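Local coordinates for plasmid pRiA4b Orf3-like domain-containing protein (Methanosarcina mazei, PDB 2I1S) that is of unknown function but belongs to the plasmid pRiA4b ORF-3-like family and is built around one mixed beta sheet, at residues 39-42 against 46-49; 54-59 against 63-68; 139-144 against 148-153; 152-157 against 176-181. All blocks are in the same frame, centred on the assembly; numbering follows the deposited sequence.

Contact 1 (39-42 against 46-49)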
loop_
_atom_site.group_PDB
_atom_site.type_symbol
_atom_site.label_atom_id
_atom_site.label_comp_id
_atom_site.label_asym_id
_atom_site.label_seq_id
_atom_site.Cartn_x
_atom_site.Cartn_y
_atom_site.Cartn_z
ATOM N N LYS A 39 -6.942 3.148 -4.062
ATOM C CA LYS A 39 -7.677 1.894 -4.316
ATOM C C LYS A 39 -6.799 0.704 -4.711
ATOM O O LYS A 39 -7.173 -0.435 -4.464
ATOM C CB LYS A 39 -8.778 2.098 -5.343
ATOM C CG LYS A 39 -9.861 3.007 -4.863
ATOM C CD LYS A 39 -10.827 3.290 -5.973
ATOM C CE LYS A 39 -11.938 4.205 -5.487
ATOM N NZ LYS A 39 -12.697 4.812 -6.654
ATOM N N ALA A 40 -5.659 0.963 -5.341
ATOM C CA ALA A 40 -4.767 -0.113 -5.795
ATOM C C ALA A 40 -3.974 -0.649 -4.590
ATOM O O ALA A 40 -3.833 -1.863 -4.391
ATOM C CB ALA A 40 -3.840 0.386 -6.929
ATOM N N ILE A 41 -3.478 0.277 -3.780
ATOM C CA ILE A 41 -2.986 -0.032 -2.432
ATOM C C ILE A 41 -3.959 -0.883 -1.582
ATOM O O ILE A 41 -3.551 -1.921 -1.019
ATOM C CB ILE A 41 -2.502 1.268 -1.654
ATOM C CG1 ILE A 41 -1.415 2.004 -2.448
ATOM C CG2 ILE A 41 -1.948 0.878 -0.249
ATOM C CD1 ILE A 41 -1.040 3.407 -1.832
ATOM N N GLN A 42 -5.224 -0.465 -1.487
ATOM C CA GLN A 42 -6.190 -1.248 -0.709
ATOM C C GLN A 42 -6.289 -2.682 -1.227
ATOM O O GLN A 42 -6.441 -3.631 -0.436
ATOM C CB GLN A 42 -7.607 -0.606 -0.719
ATOM C CG GLN A 42 -7.761 0.693 0.048
ATOM C CD GLN A 42 -7.522 0.537 1.525
ATOM O OE1 GLN A 42 -8.260 -0.138 2.202
ATOM N NE2 GLN A 42 -6.500 1.208 2.042
ATOM N N ASP A 46 -5.075 -6.240 0.565
ATOM C CA ASP A 46 -6.295 -6.893 1.028
ATOM C C ASP A 46 -6.949 -6.149 2.232
ATOM O O ASP A 46 -7.454 -6.736 3.216
ATOM C CB ASP A 46 -5.998 -8.381 1.278
ATOM C CG ASP A 46 -7.257 -9.210 1.458
ATOM O OD1 ASP A 46 -8.368 -8.691 1.160
ATOM O OD2 ASP A 46 -7.122 -10.390 1.891
ATOM N N TRP A 47 -6.926 -4.820 2.133
ATOM C CA TRP A 47 -7.578 -3.964 3.101
ATOM C C TRP A 47 -9.037 -3.688 2.684
ATOM O O TRP A 47 -9.459 -4.024 1.582
ATOM C CB TRP A 47 -6.756 -2.682 3.295
ATOM C CG TRP A 47 -5.500 -2.867 4.121
ATOM C CD1 TRP A 47 -5.268 -3.834 5.075
ATOM C CD2 TRP A 47 -4.315 -2.041 4.103
ATOM N NE1 TRP A 47 -4.025 -3.670 5.623
ATOM C CE2 TRP A 47 -3.417 -2.581 5.051
ATOM C CE3 TRP A 47 -3.929 -0.899 3.380
ATOM C CZ2 TRP A 47 -2.145 -2.028 5.283
ATOM C CZ3 TRP A 47 -2.642 -0.352 3.612
ATOM C CH2 TRP A 47 -1.790 -0.904 4.570
ATOM N N GLU A 48 -9.804 -3.061 3.567
ATOM C CA GLU A 48 -11.263 -3.026 3.437
ATOM C C GLU A 48 -11.827 -1.593 3.257
ATOM O O GLU A 48 -13.037 -1.380 3.183
ATOM C CB GLU A 48 -11.878 -3.684 4.677
ATOM C CG GLU A 48 -11.824 -5.185 4.748
ATOM C CD GLU A 48 -12.695 -5.820 3.723
ATOM O OE1 GLU A 48 -13.671 -5.193 3.281
ATOM O OE2 GLU A 48 -12.407 -6.954 3.327
ATOM N N ASP A 49 -10.929 -0.626 3.207
ATOM C CA ASP A 49 -11.268 0.794 3.189
ATOM C C ASP A 49 -12.193 1.297 4.312
ATOM O O ASP A 49 -13.120 2.056 4.083
ATOM C CB ASP A 49 -11.739 1.251 1.802
ATOM C CG ASP A 49 -11.296 2.671 1.500
ATOM O OD1 ASP A 49 -10.565 3.271 2.322
ATOM O OD2 ASP A 49 -11.642 3.185 0.442
#
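Q42 meets W47 and D49 through two different oxygens, one of its backbone and one of its side chain. The backbone bond runs from W47 N to Q42 O, 2.9 Å long with an N-H...O angle of 150°, and ties the chain leaving helix 34-44 to the helix's last turn. The side-chain bond brings D49 N to Q42 OE1, also at 2.9 Å, tilted from the carbonyl plane and more bent. Q42 reaches it because its chain folds back at chi2 (-64°), which turns OE1 toward D49 N. The other half of the amide, NE2, donates to Y103 OH, so both ends are held and its flip is fixed. With an alanine in place of Q42 the amide is gone, and D49 N and Y103 OH would probably each lose a partner while the loop became freer to move.

W47 is also met by van der Waals contacts. Q42 OE1 lies 3.2 Å from W47 CB, while Q42 NE2 approaches the indole at its edge, 3.6 Å from W47 CE3. The apolar pair is looser, I41 CG2 lying 4.1 Å from W47 CZ3. Further round, W47 NE1 bonds to V140 O, and its ring meets those of Y105 and W111.

D46, with positive phi, is the first residue to leave the helical conformation, and the W47 N to Q42 O bond belongs to the Schellman motif that ends helix 34-44.

Contact 2 (54-59 against 63-68)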
loop_
_atom_site.group_PDB
_atom_site.type_symbol
_atom_site.label_atom_id
_atom_site.label_comp_id
_atom_site.label_asym_id
_atom_site.label_seq_id
_atom_site.Cartn_x
_atom_site.Cartn_y
_atom_site.Cartn_z
ATOM N N GLU A 54 -4.211 9.162 3.814
ATOM C CA GLU A 54 -3.661 10.306 3.090
ATOM C C GLU A 54 -2.280 9.990 2.552
ATOM O O GLU A 54 -1.640 9.067 3.036
ATOM C CB GLU A 54 -3.676 11.599 3.915
ATOM C CG GLU A 54 -2.614 11.727 4.963
ATOM C CD GLU A 54 -2.532 13.159 5.492
ATOM O OE1 GLU A 54 -3.339 14.003 5.028
ATOM O OE2 GLU A 54 -1.666 13.436 6.369
ATOM N N PHE A 55 -1.893 10.711 1.505
ATOM C CA PHE A 55 -0.565 10.682 0.943
ATOM C C PHE A 55 0.172 11.962 1.390
ATOM O O PHE A 55 -0.449 13.026 1.556
ATOM C CB PHE A 55 -0.602 10.654 -0.587
ATOM C CG PHE A 55 -1.401 9.512 -1.178
ATOM C CD1 PHE A 55 -0.764 8.341 -1.591
ATOM C CD2 PHE A 55 -2.798 9.619 -1.346
ATOM C CE1 PHE A 55 -1.501 7.279 -2.137
ATOM C CE2 PHE A 55 -3.538 8.571 -1.893
ATOM C CZ PHE A 55 -2.870 7.379 -2.291
ATOM N N GLU A 56 1.473 11.823 1.627
ATOM C CA GLU A 56 2.400 12.940 1.768
ATOM C C GLU A 56 3.439 12.806 0.649
ATOM O O GLU A 56 4.103 11.782 0.535
ATOM C CB GLU A 56 3.155 12.863 3.090
ATOM C CG GLU A 56 2.421 13.341 4.321
ATOM C CD GLU A 56 3.299 13.283 5.575
ATOM O OE1 GLU A 56 4.535 12.990 5.463
ATOM O OE2 GLU A 56 2.742 13.534 6.676
ATOM N N MET A 57 3.597 13.842 -0.159
ATOM C CA MET A 57 4.595 13.816 -1.246
ATOM C C MET A 57 5.125 15.232 -1.497
ATOM O O MET A 57 4.367 16.208 -1.396
ATOM C CB MET A 57 3.955 13.202 -2.506
ATOM C CG MET A 57 4.871 12.990 -3.679
ATOM S SD MET A 57 4.278 11.742 -4.837
ATOM C CE MET A 57 5.864 11.340 -5.493
ATOM N N VAL A 58 6.426 15.347 -1.783
ATOM C CA VAL A 58 6.996 16.578 -2.358
ATOM C C VAL A 58 6.368 16.915 -3.733
ATOM O O VAL A 58 6.301 16.056 -4.635
ATOM C CB VAL A 58 8.552 16.482 -2.513
ATOM C CG1 VAL A 58 9.083 17.574 -3.416
ATOM C CG2 VAL A 58 9.233 16.530 -1.158
ATOM N N ASN A 59 5.919 18.159 -3.888
ATOM C CA ASN A 59 5.397 18.632 -5.157
ATOM C C ASN A 59 6.558 19.152 -6.038
ATOM O O ASN A 59 7.247 20.088 -5.665
ATOM C CB ASN A 59 4.332 19.695 -4.874
ATOM C CG ASN A 59 3.734 20.324 -6.136
ATOM O OD1 ASN A 59 4.116 20.022 -7.271
ATOM N ND2 ASN A 59 2.786 21.231 -5.923
ATOM N N GLY A 63 8.598 22.041 -4.668
ATOM C CA GLY A 63 9.625 21.574 -3.723
ATOM C C GLY A 63 9.130 21.506 -2.274
ATOM O O GLY A 63 9.892 21.131 -1.366
ATOM N N MET A 64 7.858 21.883 -2.067
ATOM C CA MET A 64 7.146 21.755 -0.779
ATOM C C MET A 64 6.491 20.383 -0.672
ATOM O O MET A 64 6.175 19.767 -1.688
ATOM C CB MET A 64 6.039 22.817 -0.640
ATOM C CG MET A 64 6.441 24.245 -0.931
ATOM S SD MET A 64 7.407 24.974 0.408
ATOM C CE MET A 64 6.420 24.457 1.830
ATOM N N LEU A 65 6.268 19.935 0.566
ATOM C CA LEU A 65 5.566 18.684 0.882
ATOM C C LEU A 65 4.049 18.912 0.862
ATOM O O LEU A 65 3.522 19.655 1.678
ATOM C CB LEU A 65 6.020 18.175 2.272
ATOM C CG LEU A 65 5.595 16.765 2.768
ATOM C CD1 LEU A 65 6.352 15.618 2.065
ATOM C CD2 LEU A 65 5.741 16.618 4.291
ATOM N N ASP A 66 3.358 18.299 -0.092
ATOM C CA ASP A 66 1.888 18.368 -0.181
ATOM C C ASP A 66 1.219 17.198 0.526
ATOM O O ASP A 66 1.697 16.074 0.439
ATOM C CB ASP A 66 1.418 18.362 -1.650
ATOM C CG ASP A 66 1.719 19.668 -2.378
ATOM O OD1 ASP A 66 2.068 20.684 -1.720
ATOM O OD2 ASP A 66 1.571 19.683 -3.624
ATOM N N LYS A 67 0.111 17.464 1.211
ATOM C CA LYS A 67 -0.752 16.423 1.738
ATOM C C LYS A 67 -1.898 16.193 0.750
ATOM O O LYS A 67 -2.589 17.146 0.359
ATOM C CB LYS A 67 -1.328 16.820 3.093
ATOM C CG LYS A 67 -0.405 16.653 4.296
ATOM C CD LYS A 67 -1.254 16.541 5.586
ATOM C CE LYS A 67 -0.439 16.166 6.848
ATOM N NZ LYS A 67 0.466 17.266 7.313
ATOM N N ILE A 68 -2.114 14.935 0.358
ATOM C CA ILE A 68 -3.144 14.616 -0.633
ATOM C C ILE A 68 -4.123 13.585 -0.058
ATOM O O ILE A 68 -3.704 12.546 0.434
ATOM C CB ILE A 68 -2.508 14.098 -1.965
ATOM C CG1 ILE A 68 -1.450 15.066 -2.488
ATOM C CG2 ILE A 68 -3.562 13.795 -3.013
ATOM C CD1 ILE A 68 -0.360 14.358 -3.291
HETATM O O HOH W 1 2.967 22.826 -3.218
#
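A beta hairpin brings E54-N59 against G63-I68, with F55 facing I68 and M57 facing D66 as hydrogen-bonded pairs. F55 N to I68 O and I68 N to F55 O are both 2.8 Å and nearly straight; M57 and D66 exchange a second pair, the D66 N to M57 O bond more bent. At the turn, N59 N donates to M64 O and G63 N returns to N59 O at 2.6 Å. G63 carries the positive phi there.

Within the mixed sheet the hairpin is flanked by strand 100-105 beside 53-58 and by strand 82-84 beside 65-69. F55 and I68 share the face that packs on helix 34-44, their CB atoms 4.2 Å apart.

E54 CG stands between backbone N and carbonyl carbon (chi1 77°), which lays the carboxylate across the K67 chain. E54 OE2 lies 3.0 Å from K67 CE, but K67 NZ is 4.5 Å from it, too far for a salt bridge. Were E54 replaced by an alanine, the K67 methylenes would probably lose the carboxylate lying across them, and the ammonium a nearby negative charge.

Water 1 links N59 ND2 to D66 OD1 (2.8 Å from the water). D66 OD2 bonds to Y93 OH, and N59 OD1 accepts from K61 N.

Contact 3 (139-144 against 148-153)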
loop_
_atom_site.group_PDB
_atom_site.type_symbol
_atom_site.label_atom_id
_atom_site.label_comp_id
_atom_site.label_asym_id
_atom_site.label_seq_id
_atom_site.Cartn_x
_atom_site.Cartn_y
_atom_site.Cartn_z
ATOM N N ALA A 139 -0.062 -9.365 3.845
ATOM C CA ALA A 139 -0.417 -8.036 4.308
ATOM C C ALA A 139 -0.904 -8.033 5.772
ATOM O O ALA A 139 -1.450 -9.023 6.282
ATOM C CB ALA A 139 -1.463 -7.467 3.395
ATOM N N VAL A 140 -0.673 -6.928 6.475
ATOM C CA VAL A 140 -1.135 -6.855 7.872
ATOM C C VAL A 140 -2.671 -6.845 7.843
ATOM O O VAL A 140 -3.267 -6.142 7.016
ATOM C CB VAL A 140 -0.577 -5.586 8.605
ATOM C CG1 VAL A 140 0.968 -5.629 8.689
ATOM C CG2 VAL A 140 -1.059 -4.264 7.933
ATOM N N PRO A 141 -3.317 -7.656 8.711
ATOM C CA PRO A 141 -4.781 -7.611 8.718
ATOM C C PRO A 141 -5.279 -6.264 9.231
ATOM O O PRO A 141 -4.546 -5.561 9.950
ATOM C CB PRO A 141 -5.161 -8.727 9.683
ATOM C CG PRO A 141 -3.877 -9.696 9.645
ATOM C CD PRO A 141 -2.785 -8.688 9.639
ATOM N N GLU A 142 -6.505 -5.916 8.832
ATOM C CA GLU A 142 -7.136 -4.746 9.347
ATOM C C GLU A 142 -7.188 -4.832 10.888
ATOM O O GLU A 142 -7.423 -5.904 11.428
ATOM C CB GLU A 142 -8.549 -4.567 8.730
ATOM C CG GLU A 142 -8.543 -4.182 7.230
ATOM C CD GLU A 142 -8.607 -2.664 7.000
ATOM O OE1 GLU A 142 -8.313 -1.914 7.959
ATOM O OE2 GLU A 142 -8.963 -2.206 5.871
ATOM N N ASP A 143 -6.930 -3.693 11.560
ATOM C CA ASP A 143 -7.246 -3.477 12.975
ATOM C C ASP A 143 -6.305 -4.250 13.931
ATOM O O ASP A 143 -6.572 -4.371 15.150
ATOM C CB ASP A 143 -8.724 -3.821 13.218
ATOM C CG ASP A 143 -9.658 -3.098 12.253
ATOM O OD1 ASP A 143 -9.510 -1.869 12.051
ATOM O OD2 ASP A 143 -10.556 -3.745 11.698
ATOM N N SER A 144 -5.198 -4.743 13.366
ATOM C CA SER A 144 -4.304 -5.657 14.088
ATOM C C SER A 144 -3.327 -4.972 15.074
ATOM O O SER A 144 -2.411 -5.623 15.584
ATOM C CB SER A 144 -3.548 -6.579 13.124
ATOM O OG SER A 144 -2.633 -5.853 12.328
ATOM N N TRP A 148 3.509 -2.611 15.793
ATOM C CA TRP A 148 3.740 -3.217 17.098
ATOM C C TRP A 148 2.749 -4.322 17.415
ATOM O O TRP A 148 3.174 -5.416 17.757
ATOM C CB TRP A 148 3.845 -2.158 18.210
ATOM C CG TRP A 148 5.217 -1.477 18.120
ATOM C CD1 TRP A 148 5.485 -0.128 18.143
ATOM C CD2 TRP A 148 6.479 -2.127 17.900
ATOM N NE1 TRP A 148 6.837 0.088 17.988
ATOM C CE2 TRP A 148 7.469 -1.119 17.839
ATOM N N GLY A 149 1.451 -4.052 17.271
ATOM C CA GLY A 149 0.427 -5.072 17.475
ATOM C C GLY A 149 0.583 -6.322 16.616
ATOM O O GLY A 149 0.472 -7.437 17.104
ATOM N N TYR A 150 0.822 -6.132 15.320
ATOM C CA TYR A 150 1.027 -7.247 14.406
ATOM C C TYR A 150 2.289 -8.078 14.737
ATOM O O TYR A 150 2.226 -9.297 14.816
ATOM C CB TYR A 150 1.019 -6.762 12.944
ATOM C CG TYR A 150 1.130 -7.887 11.922
ATOM C CD1 TYR A 150 0.134 -8.872 11.838
ATOM C CD2 TYR A 150 2.237 -7.981 11.072
ATOM C CE1 TYR A 150 0.218 -9.901 10.930
ATOM C CE2 TYR A 150 2.339 -9.021 10.120
ATOM C CZ TYR A 150 1.319 -9.972 10.068
ATOM O OH TYR A 150 1.366 -10.998 9.187
ATOM N N GLU A 151 3.429 -7.430 14.955
ATOM C CA GLU A 151 4.627 -8.183 15.331
ATOM C C GLU A 151 4.448 -8.958 16.652
ATOM O O GLU A 151 4.935 -10.078 16.762
ATOM C CB GLU A 151 5.876 -7.301 15.352
ATOM C CG GLU A 151 6.382 -6.915 13.960
ATOM C CD GLU A 151 7.333 -7.943 13.294
ATOM O OE1 GLU A 151 7.187 -9.172 13.524
ATOM O OE2 GLU A 151 8.246 -7.502 12.526
ATOM N N GLU A 152 3.764 -8.381 17.638
ATOM C CA GLU A 152 3.474 -9.099 18.888
ATOM C C GLU A 152 2.682 -10.388 18.639
ATOM O O GLU A 152 3.048 -11.439 19.143
ATOM C CB GLU A 152 2.703 -8.232 19.884
ATOM C CG GLU A 152 3.502 -7.121 20.534
ATOM C CD GLU A 152 2.604 -6.162 21.348
ATOM O OE1 GLU A 152 1.388 -6.486 21.520
ATOM O OE2 GLU A 152 3.110 -5.094 21.811
ATOM N N MET A 153 1.595 -10.313 17.876
ATOM C CA MET A 153 0.889 -11.518 17.415
ATOM C C MET A 153 1.823 -12.568 16.749
ATOM O O MET A 153 1.760 -13.729 17.097
ATOM C CB MET A 153 -0.237 -11.136 16.467
ATOM C CG MET A 153 -1.463 -10.561 17.217
ATOM S SD MET A 153 -2.987 -10.314 16.297
ATOM C CE MET A 153 -2.454 -9.408 14.908
#
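Y150, on the second turn of helix 146-157, packs against V140, P141 and S144 of the loop that leads from strand 131-136 into that helix. The loop folds as a type II beta turn from P141 to S144, with D143 at positive phi, and V140, P141 and S144 come to lie beside the helix that follows. The Y150 side chain leaves the helix with CG anti to the backbone N (chi1 -176°), which carries the ring out toward this loop. Its CB lies 3.8 Å from S144 OG, the first atom it meets. Beyond CG, the two edges of the ring have different neighbours. CD2 is approached by V140 CG1 at 3.6 Å, and that methyl sits over a ring face in a CH-pi contact, 4.0 Å from the centroid. On that same side of the ring plane P141 CD comes in obliquely near the CD1/CE1 edge, 3.5 Å from CE1, the proline crossing the tyrosine at about a right angle. At the tip, OH reaches the F176 ring of the loop after helix 165-172.

S144 OG is held by its own turn. It stands between backbone N and carbonyl carbon (chi1 67°) and donates to P141 O at 3.1 Å, spanning the turn. S144 CB also touches M153 CE, the end of a chain bent at chi3, while W171 covers both of these residues. The backbones come close as well: a CA-H...O contact joins G149 CA to S144 O at 3.5 Å, and a side chain on G149 would run into that same oxygen.

Contact 4 (152-157 against 176-181)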
loop_
_atom_site.group_PDB
_atom_site.type_symbol
_atom_site.label_atom_id
_atom_site.label_comp_id
_atom_site.label_asym_id
_atom_site.label_seq_id
_atom_site.Cartn_x
_atom_site.Cartn_y
_atom_site.Cartn_z
ATOM N N GLU A 152 3.764 -8.381 17.638
ATOM C CA GLU A 152 3.474 -9.099 18.888
ATOM C C GLU A 152 2.682 -10.388 18.639
ATOM O O GLU A 152 3.048 -11.439 19.143
ATOM C CB GLU A 152 2.703 -8.232 19.884
ATOM C CG GLU A 152 3.502 -7.121 20.534
ATOM C CD GLU A 152 2.604 -6.162 21.348
ATOM O OE1 GLU A 152 1.388 -6.486 21.520
ATOM O OE2 GLU A 152 3.110 -5.094 21.811
ATOM N N MET A 153 1.595 -10.313 17.876
ATOM C CA MET A 153 0.889 -11.518 17.415
ATOM C C MET A 153 1.823 -12.568 16.749
ATOM O O MET A 153 1.760 -13.729 17.097
ATOM C CB MET A 153 -0.237 -11.136 16.467
ATOM C CG MET A 153 -1.463 -10.561 17.217
ATOM S SD MET A 153 -2.987 -10.314 16.297
ATOM C CE MET A 153 -2.454 -9.408 14.908
ATOM N N LEU A 154 2.693 -12.153 15.821
ATOM C CA LEU A 154 3.621 -13.083 15.151
ATOM C C LEU A 154 4.608 -13.735 16.092
ATOM O O LEU A 154 4.997 -14.871 15.863
ATOM C CB LEU A 154 4.382 -12.419 13.991
ATOM C CG LEU A 154 3.553 -11.879 12.818
ATOM C CD1 LEU A 154 4.470 -11.454 11.710
ATOM C CD2 LEU A 154 2.537 -12.925 12.335
ATOM N N GLU A 155 5.014 -13.006 17.137
ATOM C CA GLU A 155 5.915 -13.516 18.182
ATOM C C GLU A 155 5.220 -14.608 18.997
ATOM O O GLU A 155 5.785 -15.695 19.193
ATOM C CB GLU A 155 6.425 -12.385 19.098
ATOM C CG GLU A 155 7.518 -11.534 18.496
ATOM C CD GLU A 155 8.797 -12.334 18.189
ATOM O OE1 GLU A 155 9.506 -12.770 19.133
ATOM O OE2 GLU A 155 9.107 -12.514 16.992
ATOM N N VAL A 156 4.013 -14.305 19.467
ATOM C CA VAL A 156 3.094 -15.308 20.027
ATOM C C VAL A 156 2.981 -16.569 19.156
ATOM O O VAL A 156 3.049 -17.686 19.674
ATOM C CB VAL A 156 1.663 -14.725 20.265
ATOM C CG1 VAL A 156 0.648 -15.833 20.466
ATOM C CG2 VAL A 156 1.643 -13.766 21.451
ATOM N N LEU A 157 2.839 -16.400 17.843
ATOM C CA LEU A 157 2.611 -17.544 16.953
ATOM C C LEU A 157 3.742 -18.588 16.979
ATOM O O LEU A 157 3.505 -19.788 16.761
ATOM C CB LEU A 157 2.274 -17.081 15.521
ATOM C CG LEU A 157 0.804 -16.713 15.269
ATOM C CD1 LEU A 157 0.513 -16.375 13.788
ATOM C CD2 LEU A 157 -0.171 -17.801 15.791
ATOM N N PHE A 176 -4.378 -18.584 8.724
ATOM C CA PHE A 176 -3.463 -17.479 8.526
ATOM C C PHE A 176 -2.015 -17.964 8.435
ATOM O O PHE A 176 -1.564 -18.775 9.241
ATOM C CB PHE A 176 -3.653 -16.394 9.602
ATOM C CG PHE A 176 -2.771 -15.190 9.406
ATOM C CD1 PHE A 176 -3.150 -14.170 8.518
ATOM C CD2 PHE A 176 -1.535 -15.089 10.086
ATOM C CE1 PHE A 176 -2.320 -13.062 8.305
ATOM C CE2 PHE A 176 -0.711 -13.986 9.891
ATOM C CZ PHE A 176 -1.120 -12.956 8.995
ATOM N N ASP A 177 -1.315 -17.478 7.414
ATOM C CA ASP A 177 0.108 -17.794 7.141
ATOM C C ASP A 177 0.805 -16.444 6.873
ATOM O O ASP A 177 0.532 -15.807 5.853
ATOM C CB ASP A 177 0.207 -18.752 5.943
ATOM C CG ASP A 177 1.639 -19.065 5.525
ATOM O OD1 ASP A 177 2.627 -18.545 6.101
ATOM O OD2 ASP A 177 1.782 -19.845 4.571
ATOM N N PRO A 178 1.621 -15.956 7.832
ATOM C CA PRO A 178 2.315 -14.668 7.647
ATOM C C PRO A 178 3.167 -14.550 6.371
ATOM O O PRO A 178 3.397 -13.423 5.925
ATOM C CB PRO A 178 3.182 -14.518 8.914
ATOM C CG PRO A 178 3.178 -15.873 9.567
ATOM C CD PRO A 178 1.897 -16.544 9.154
ATOM N N GLU A 179 3.573 -15.683 5.779
ATOM C CA GLU A 179 4.439 -15.689 4.584
ATOM C C GLU A 179 3.721 -15.950 3.271
ATOM O O GLU A 179 4.363 -16.023 2.208
ATOM C CB GLU A 179 5.613 -16.712 4.702
ATOM C CG GLU A 179 6.398 -16.637 6.010
ATOM C CD GLU A 179 6.730 -15.208 6.401
ATOM O OE1 GLU A 179 7.095 -14.395 5.502
ATOM O OE2 GLU A 179 6.629 -14.898 7.609
ATOM N N TYR A 180 2.403 -16.107 3.323
ATOM C CA TYR A 180 1.656 -16.403 2.112
ATOM C C TYR A 180 1.284 -15.156 1.330
ATOM O O TYR A 180 0.604 -14.268 1.848
ATOM C CB TYR A 180 0.384 -17.205 2.406
ATOM C CG TYR A 180 -0.413 -17.383 1.145
ATOM C CD1 TYR A 180 0.038 -18.244 0.137
ATOM C CD2 TYR A 180 -1.594 -16.657 0.928
ATOM C CE1 TYR A 180 -0.667 -18.398 -1.048
ATOM C CE2 TYR A 180 -2.317 -16.806 -0.273
ATOM C CZ TYR A 180 -1.836 -17.672 -1.250
ATOM O OH TYR A 180 -2.529 -17.836 -2.430
ATOM N N PHE A 181 1.726 -15.095 0.074
ATOM C CA PHE A 181 1.212 -14.112 -0.861
ATOM C C PHE A 181 1.290 -14.711 -2.259
ATOM O O PHE A 181 2.231 -15.427 -2.556
ATOM C CB PHE A 181 2.018 -12.804 -0.843
ATOM C CG PHE A 181 1.566 -11.808 -1.910
ATOM C CD1 PHE A 181 0.281 -11.266 -1.882
ATOM C CD2 PHE A 181 2.401 -11.447 -2.936
ATOM C CE1 PHE A 181 -0.161 -10.376 -2.870
ATOM C CE2 PHE A 181 1.968 -10.545 -3.914
ATOM C CZ PHE A 181 0.693 -10.005 -3.874
#
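D177 OD1 accepts from E179 N at 3.0 Å, closing an Asx turn at the head of the segment 176-181. The N-H comes in from above the carboxylate plane, 52° out of it, and the bond is fairly straight at 156°. A type I beta turn from D177 to Y180 overlaps it, with Y180 N returning to D177 O. The pair of turns sets P178 at the bend, its ring facing the helix, while D177 itself points away.

The contact across the segments is wholly apolar, and L154 carries most of it. Its CG lies anti to the carbonyl carbon, beside the backbone N, and with CD1 anti to CA (chi2 -172°), CD2 is the branch turned to the loop. CD2 there lies 3.8 Å from P178 CB and 4.1 Å from P178 CG, the two side chains sliding past each other in opposite directions. The same methyl approaches the edge of the F176 ring, 4.2 Å from F176 CE2. One turn on, L157 CD1 comes to the edge as well, 4.4 Å from F176 CD2, so the two leucines reach F176 along its rim and not over a face. These are loose van der Waals contacts and cover a small area.

The F176 and P178 side chains also rest on Y150 of the same helix. The loop is tied to the chain beyond strand 131-136 by a backbone hydrogen bond between P178 and A138 and by the salt bridge of E179 with R137. Helix 146-157 meanwhile packs M153 and V156 on helix 165-172, and the loop after that second helix returns across L154 and L157.

Overall arrangement
Contacts 3 and 4 adjoin, their centres 9 Å apart: both use helix 146-157, share E152 and M153, and meet again where P141 CG lies 3.9 Å from F176 CE1. Contact 1 is joined to contact 3 not only through the indole N-H but by a probable hydrogen bond from E48 N to E142 OE2 (2.6 Å), so the loop after helix 34-44 is tied to the loop before helix 146-157. It also touches contact 2, I41 CD1 lying 3.9 Å from F55 CE1. Contacts 2 and 4, about 33 Å apart between centres, lie on opposite sides of the chain's centre. The function is unknown, so the contacts are placed by the fold alone.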